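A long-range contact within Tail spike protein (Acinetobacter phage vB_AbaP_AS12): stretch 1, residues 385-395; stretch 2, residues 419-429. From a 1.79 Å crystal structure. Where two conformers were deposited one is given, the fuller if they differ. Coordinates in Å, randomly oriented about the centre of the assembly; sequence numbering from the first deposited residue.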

ATOM      1  N   GLY A 385      -7.425  -8.730  -2.307  1.00 11.58           N
ATOM      2  CA  GLY A 385      -8.556  -8.240  -3.065  1.00 12.64           C
ATOM      3  C   GLY A 385      -8.263  -8.226  -4.552  1.00 11.72           C
ATOM      4  O   GLY A 385      -7.577  -9.102  -5.090  1.00 11.30           O
ATOM      5  N   GLY A 386      -8.800  -7.221  -5.225  1.00 10.47           N
ATOM      6  CA  GLY A 386      -8.668  -7.106  -6.657  1.00  9.84           C
ATOM      7  C   GLY A 386      -9.779  -7.810  -7.415  1.00  9.67           C
ATOM      8  O   GLY A 386     -10.551  -8.619  -6.882  1.00 11.68           O
ATOM      9  N   SER A 387      -9.839  -7.455  -8.689  1.00 10.52           N
ATOM     10  CA  SER A 387     -10.775  -8.035  -9.640  0.50 11.91           C
ATOM     11  C   SER A 387      -9.993  -8.365 -10.901  1.00 12.64           C
ATOM     12  O   SER A 387      -9.292  -7.508 -11.452  1.00 12.98           O
ATOM     13  CB  SER A 387     -11.937  -7.083  -9.952  0.50 13.34           C
ATOM     14  OG  SER A 387     -11.482  -5.926 -10.605  0.50 17.26           O
ATOM     15  N   PHE A 388     -10.091  -9.614 -11.338  1.00  9.50           N
ATOM     16  CA  PHE A 388      -9.278 -10.119 -12.454  1.00 10.03           C
ATOM     17  C   PHE A 388     -10.172 -10.661 -13.555  1.00 12.21           C
ATOM     18  O   PHE A 388     -10.796 -11.722 -13.398  1.00 12.91           O
ATOM     19  CB  PHE A 388      -8.311 -11.181 -11.963  1.00 12.99           C
ATOM     20  CG  PHE A 388      -7.281 -10.644 -11.015  1.00 12.28           C
ATOM     21  CD1 PHE A 388      -7.534 -10.603  -9.651  1.00 10.81           C
ATOM     22  CD2 PHE A 388      -6.079 -10.136 -11.492  1.00 11.42           C
ATOM     23  CE1 PHE A 388      -6.586 -10.106  -8.776  1.00 11.08           C
ATOM     24  CE2 PHE A 388      -5.144  -9.619 -10.635  1.00 10.62           C
ATOM     25  CZ  PHE A 388      -5.393  -9.591  -9.272  1.00 12.05           C
ATOM     26  N   GLY A 389     -10.187  -9.944 -14.675  1.00 11.04           N
ATOM     27  CA  GLY A 389     -11.076 -10.219 -15.783  1.00 12.90           C
ATOM     28  C   GLY A 389     -10.563 -11.311 -16.703  1.00 12.32           C
ATOM     29  O   GLY A 389     -10.529 -11.123 -17.923  1.00 12.61           O
ATOM     30  N   PHE A 390     -10.183 -12.466 -16.138  1.00 11.03           N
ATOM     31  CA  PHE A 390      -9.802 -13.615 -16.948  1.00 10.75           C
ATOM     32  C   PHE A 390     -11.062 -14.129 -17.644  1.00 13.10           C
ATOM     33  O   PHE A 390     -12.031 -14.503 -16.976  1.00 13.80           O
ATOM     34  CB  PHE A 390      -9.190 -14.703 -16.068  1.00 10.83           C
ATOM     35  CG  PHE A 390      -7.987 -14.242 -15.265  1.00 10.66           C
ATOM     36  CD1 PHE A 390      -6.981 -13.489 -15.853  1.00 13.43           C
ATOM     37  CD2 PHE A 390      -7.874 -14.577 -13.935  1.00 12.82           C
ATOM     38  CE1 PHE A 390      -5.889 -13.063 -15.110  1.00 11.64           C
ATOM     39  CE2 PHE A 390      -6.803 -14.170 -13.185  1.00 11.95           C
ATOM     40  CZ  PHE A 390      -5.809 -13.401 -13.752  1.00 11.75           C
ATOM     41  N   ALA A 391     -11.066 -14.126 -18.980  1.00 10.28           N
ATOM     42  CA  ALA A 391     -12.322 -14.293 -19.708  1.00 11.53           C
ATOM     43  C   ALA A 391     -12.866 -15.708 -19.626  1.00 11.50           C
ATOM     44  O   ALA A 391     -14.089 -15.893 -19.724  1.00 12.17           O
ATOM     45  CB  ALA A 391     -12.142 -13.898 -21.179  1.00 12.80           C
ATOM     46  N   TYR A 392     -11.995 -16.716 -19.501  1.00 11.07           N
ATOM     47  CA  TYR A 392     -12.377 -18.088 -19.820  1.00 10.33           C
ATOM     48  C   TYR A 392     -12.139 -19.086 -18.689  1.00 12.62           C
ATOM     49  O   TYR A 392     -11.063 -19.138 -18.082  1.00 12.12           O
ATOM     50  CB  TYR A 392     -11.620 -18.596 -21.053  1.00 10.68           C
ATOM     51  CG  TYR A 392     -11.734 -17.680 -22.252  1.00 10.96           C
ATOM     52  CD1 TYR A 392     -12.968 -17.221 -22.699  1.00 11.99           C
ATOM     53  CD2 TYR A 392     -10.601 -17.228 -22.893  1.00 11.96           C
ATOM     54  CE1 TYR A 392     -13.055 -16.375 -23.769  1.00 13.52           C
ATOM     55  CE2 TYR A 392     -10.679 -16.378 -23.951  1.00 13.18           C
ATOM     56  CZ  TYR A 392     -11.898 -15.945 -24.384  1.00 13.35           C
ATOM     57  OH  TYR A 392     -11.951 -15.103 -25.463  1.00 14.72           O
ATOM     58  N   ASN A 393     -13.130 -19.947 -18.490  1.00 12.01           N
ATOM     59  CA  ASN A 393     -12.942 -21.223 -17.816  1.00 11.32           C
ATOM     60  C   ASN A 393     -13.431 -22.312 -18.765  1.00 11.41           C
ATOM     61  O   ASN A 393     -13.749 -22.039 -19.933  1.00 11.33           O
ATOM     62  CB  ASN A 393     -13.615 -21.240 -16.431  1.00 12.62           C
ATOM     63  CG  ASN A 393     -15.126 -21.217 -16.493  1.00 14.12           C
ATOM     64  OD1 ASN A 393     -15.738 -21.533 -17.524  1.00 14.83           O
ATOM     65  ND2 ASN A 393     -15.748 -20.879 -15.357  1.00 14.80           N
ATOM     66  N   SER A 394     -13.423 -23.569 -18.303  1.00 12.77           N
ATOM     67  CA  SER A 394     -13.542 -24.664 -19.262  1.00 10.93           C
ATOM     68  C   SER A 394     -14.933 -24.762 -19.879  1.00 12.82           C
ATOM     69  O   SER A 394     -15.078 -25.410 -20.929  1.00 13.85           O
ATOM     70  CB  SER A 394     -13.177 -26.018 -18.633  1.00 13.56           C
ATOM     71  OG  SER A 394     -14.113 -26.387 -17.633  1.00 13.97           O
ATOM     72  N   SER A 395     -15.946 -24.135 -19.284  1.00 13.22           N
ATOM     73  CA  SER A 395     -17.289 -24.141 -19.845  0.50 14.39           C
ATOM     74  C   SER A 395     -17.528 -23.000 -20.830  1.00 13.97           C
ATOM     75  O   SER A 395     -18.630 -22.903 -21.386  1.00 13.98           O
ATOM     76  CB  SER A 395     -18.344 -24.096 -18.724  0.50 17.47           C
ATOM     77  OG  SER A 395     -18.374 -22.857 -18.029  0.50 15.91           O
ATOM     78  N   PRO A 419     -10.263 -13.780   0.260  1.00 12.12           N
ATOM     79  CA  PRO A 419     -11.679 -14.089  -0.007  1.00 13.52           C
ATOM     80  C   PRO A 419     -12.408 -13.017  -0.796  1.00 14.63           C
ATOM     81  O   PRO A 419     -13.453 -13.322  -1.384  1.00 16.83           O
ATOM     82  CB  PRO A 419     -12.292 -14.238   1.402  1.00 14.20           C
ATOM     83  CG  PRO A 419     -11.404 -13.484   2.289  1.00 14.73           C
ATOM     84  CD  PRO A 419     -10.001 -13.634   1.695  1.00 14.21           C
ATOM     85  N   GLU A 420     -11.895 -11.794  -0.843  1.00 13.50           N
ATOM     86  CA  GLU A 420     -12.570 -10.719  -1.555  1.00 13.95           C
ATOM     87  C   GLU A 420     -12.008 -10.498  -2.960  1.00 12.77           C
ATOM     88  O   GLU A 420     -12.523  -9.641  -3.689  1.00 14.18           O
ATOM     89  CB  GLU A 420     -12.525  -9.426  -0.737  1.00 16.76           C
ATOM     90  CG  GLU A 420     -11.207  -8.724  -0.590  1.00 20.15           C
ATOM     91  CD  GLU A 420     -10.238  -9.332   0.464  1.00 21.59           C
ATOM     92  OE1 GLU A 420     -10.565 -10.331   1.166  1.00 21.32           O
ATOM     93  OE2 GLU A 420      -9.128  -8.767   0.610  1.00 24.34           O
ATOM     94  N   THR A 421     -11.008 -11.282  -3.374  1.00 10.50           N
ATOM     95  CA  THR A 421     -10.563 -11.249  -4.761  1.00  9.67           C
ATOM     96  C   THR A 421     -11.684 -11.796  -5.629  1.00 10.11           C
ATOM     97  O   THR A 421     -12.306 -12.807  -5.295  1.00 13.00           O
ATOM     98  CB  THR A 421      -9.294 -12.094  -4.947  1.00 10.14           C
ATOM     99  OG1 THR A 421      -8.252 -11.620  -4.072  1.00 11.52           O
ATOM    100  CG2 THR A 421      -8.816 -12.035  -6.406  1.00 11.59           C
ATOM    101  N   THR A 422     -11.973 -11.123  -6.737  1.00  9.39           N
ATOM    102  CA  THR A 422     -13.000 -11.596  -7.650  1.00 11.12           C
ATOM    103  C   THR A 422     -12.434 -11.814  -9.043  1.00 12.20           C
ATOM    104  O   THR A 422     -11.391 -11.263  -9.423  1.00 12.23           O
ATOM    105  CB  THR A 422     -14.175 -10.618  -7.729  1.00 12.62           C
ATOM    106  OG1 THR A 422     -13.681  -9.294  -8.028  1.00 12.91           O
ATOM    107  CG2 THR A 422     -14.944 -10.625  -6.394  1.00 15.61           C
ATOM    108  N   PHE A 423     -13.159 -12.660  -9.783  1.00 13.04           N
ATOM    109  CA  PHE A 423     -12.797 -13.089 -11.124  1.00 13.61           C
ATOM    110  C   PHE A 423     -14.011 -12.976 -12.028  1.00 13.39           C
ATOM    111  O   PHE A 423     -15.150 -13.157 -11.587  1.00 14.06           O
ATOM    112  CB  PHE A 423     -12.291 -14.530 -11.115  1.00 13.24           C
ATOM    113  CG  PHE A 423     -11.148 -14.743 -10.179  1.00 11.47           C
ATOM    114  CD1 PHE A 423      -9.860 -14.455 -10.577  1.00 11.20           C
ATOM    115  CD2 PHE A 423     -11.367 -15.179  -8.883  1.00 14.48           C
ATOM    116  CE1 PHE A 423      -8.803 -14.577  -9.707  1.00 13.44           C
ATOM    117  CE2 PHE A 423     -10.301 -15.338  -8.008  1.00 13.80           C
ATOM    118  CZ  PHE A 423      -9.019 -15.039  -8.429  1.00 14.10           C
ATOM    119  N   ALA A 424     -13.756 -12.718 -13.315  1.00 13.57           N
ATOM    120  CA  ALA A 424     -14.850 -12.507 -14.257  1.00 14.53           C
ATOM    121  C   ALA A 424     -15.723 -13.748 -14.389  1.00 13.73           C
ATOM    122  O   ALA A 424     -16.946 -13.631 -14.545  1.00 13.16           O
ATOM    123  CB  ALA A 424     -14.309 -12.095 -15.632  1.00 15.84           C
ATOM    124  N   VAL A 425     -15.116 -14.933 -14.350  1.00 11.70           N
ATOM    125  CA  VAL A 425     -15.852 -16.193 -14.386  1.00 11.47           C
ATOM    126  C   VAL A 425     -15.323 -17.090 -13.276  1.00 13.96           C
ATOM    127  O   VAL A 425     -14.190 -16.919 -12.803  1.00 15.44           O
ATOM    128  CB  VAL A 425     -15.743 -16.885 -15.763  1.00 15.89           C
ATOM    129  CG1 VAL A 425     -16.275 -15.969 -16.839  1.00 17.05           C
ATOM    130  CG2 VAL A 425     -14.315 -17.278 -16.115  1.00 15.39           C
ATOM    131  N   PRO A 426     -16.114 -18.068 -12.858  1.00 14.09           N
ATOM    132  CA  PRO A 426     -15.774 -18.849 -11.663  1.00 18.49           C
ATOM    133  C   PRO A 426     -14.513 -19.687 -11.807  1.00 16.59           C
ATOM    134  O   PRO A 426     -14.261 -20.308 -12.844  1.00 15.28           O
ATOM    135  CB  PRO A 426     -16.997 -19.756 -11.487  1.00 22.88           C
ATOM    136  CG  PRO A 426     -18.103 -19.104 -12.215  1.00 22.41           C
ATOM    137  CD  PRO A 426     -17.497 -18.332 -13.328  1.00 19.55           C
ATOM    138  N   LEU A 427     -13.763 -19.754 -10.708  1.00 14.81           N
ATOM    139  CA  LEU A 427     -12.707 -20.742 -10.569  1.00 12.48           C
ATOM    140  C   LEU A 427     -13.298 -22.140 -10.494  1.00 15.61           C
ATOM    141  O   LEU A 427     -14.462 -22.321 -10.133  1.00 17.51           O
ATOM    142  CB  LEU A 427     -11.883 -20.456  -9.321  1.00 12.71           C
ATOM    143  CG  LEU A 427     -11.274 -19.066  -9.178  1.00 13.84           C
ATOM    144  CD1 LEU A 427     -10.331 -19.057  -7.998  1.00 14.43           C
ATOM    145  CD2 LEU A 427     -10.503 -18.635 -10.435  1.00 14.35           C
ATOM    146  N   GLU A 428     -12.508 -23.137 -10.891  1.00 12.63           N
ATOM    147  CA  GLU A 428     -13.041 -24.479 -11.057  1.00 13.14           C
ATOM    148  C   GLU A 428     -12.582 -25.487 -10.016  1.00 16.03           C
ATOM    149  O   GLU A 428     -13.380 -26.347  -9.624  1.00 17.68           O
ATOM    150  CB  GLU A 428     -12.695 -24.996 -12.448  1.00 15.28           C
ATOM    151  CG  GLU A 428     -13.313 -24.142 -13.527  1.00 14.99           C
ATOM    152  CD  GLU A 428     -13.186 -24.761 -14.893  1.00 17.36           C
ATOM    153  OE1 GLU A 428     -13.830 -25.807 -15.150  1.00 19.22           O
ATOM    154  OE2 GLU A 428     -12.420 -24.208 -15.698  1.00 13.40           O
ATOM    155  N   GLU A 429     -11.327 -25.446  -9.579  1.00 13.05           N
ATOM    156  CA  GLU A 429     -10.836 -26.476  -8.664  1.00 15.02           C
ATOM    157  C   GLU A 429      -9.479 -26.040  -8.140  1.00 13.34           C
ATOM    158  O   GLU A 429      -8.860 -25.096  -8.647  1.00 12.91           O
ATOM    159  CB  GLU A 429     -10.742 -27.850  -9.340  1.00 17.09           C
ATOM    160  CG  GLU A 429      -9.738 -27.904 -10.485  1.00 17.44           C
ATOM    161  CD  GLU A 429      -9.724 -29.245 -11.222  1.00 21.48           C
ATOM    162  OE1 GLU A 429     -10.601 -30.096 -10.956  1.00 22.51           O
ATOM    163  OE2 GLU A 429      -8.833 -29.443 -12.081  1.00 17.56           O
TER
HETATM  164  O   HOH W   1     -12.186 -15.236 -14.378  1.00 18.57           O

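The two stretches run parallel, and a short ladder of backbone hydrogen bonds joins them. Thr-422 N donates to Gly-386 O (2.9 Å), Phe-388 N donates to Thr-422 O (2.8 Å), and Ala-424 N donates to Phe-388 O (3.1 Å). Thr-422 thus spends both its amide and its carbonyl on the neighbouring strand, reaching residues two apart, as expected of a parallel pairing; Phe-388 does the same in return. The carbonyls carry further load: Thr-422 O also receives a CA-H...O contact from Ser-387 CA at 3.3 Å, and Phe-388 O one from Phe-423 CA at 3.3 Å, besides a weak bond from Phe-390 N within its own stretch (2.9 Å).

Just before the ladder, the hydroxyl of Thr-421 takes over the donor's role, with OG1 bonding to Gly-385 O at 2.8 Å. Beyond it the backbones no longer bond directly, and water 1 bridges the gap, donating to Phe-390 O (2.7 Å) and accepting from Val-425 N (2.9 Å).

Side chains then supply the remaining polar links. Asn-393 ND2 donates to Pro-426 O at 3.0 Å with a nearly linear angle of 173°, while its OD1 is occupied within the stretch by Ser-395 N (3.1 Å) and Ser-395 OG (3.0 Å). Both carboxylate oxygens of Glu-428 engage Ser-394: OE2 accepts from the backbone N at 2.9 Å, and OE1 from the hydroxyl OG at 2.6 Å. OE2 is bonded elsewhere in the structure as well.

Apolar packing accompanies these bonds. Phe-388 and Phe-423 project from the same face of the sheet, with Phe-388 CB 3.9 Å from Phe-423 CD1, and Phe-390 CD2 approaches the edge of the Phe-423 ring, also 3.9 Å from CD1. Val-425 CG2 lies 3.8 Å from Asn-393 N.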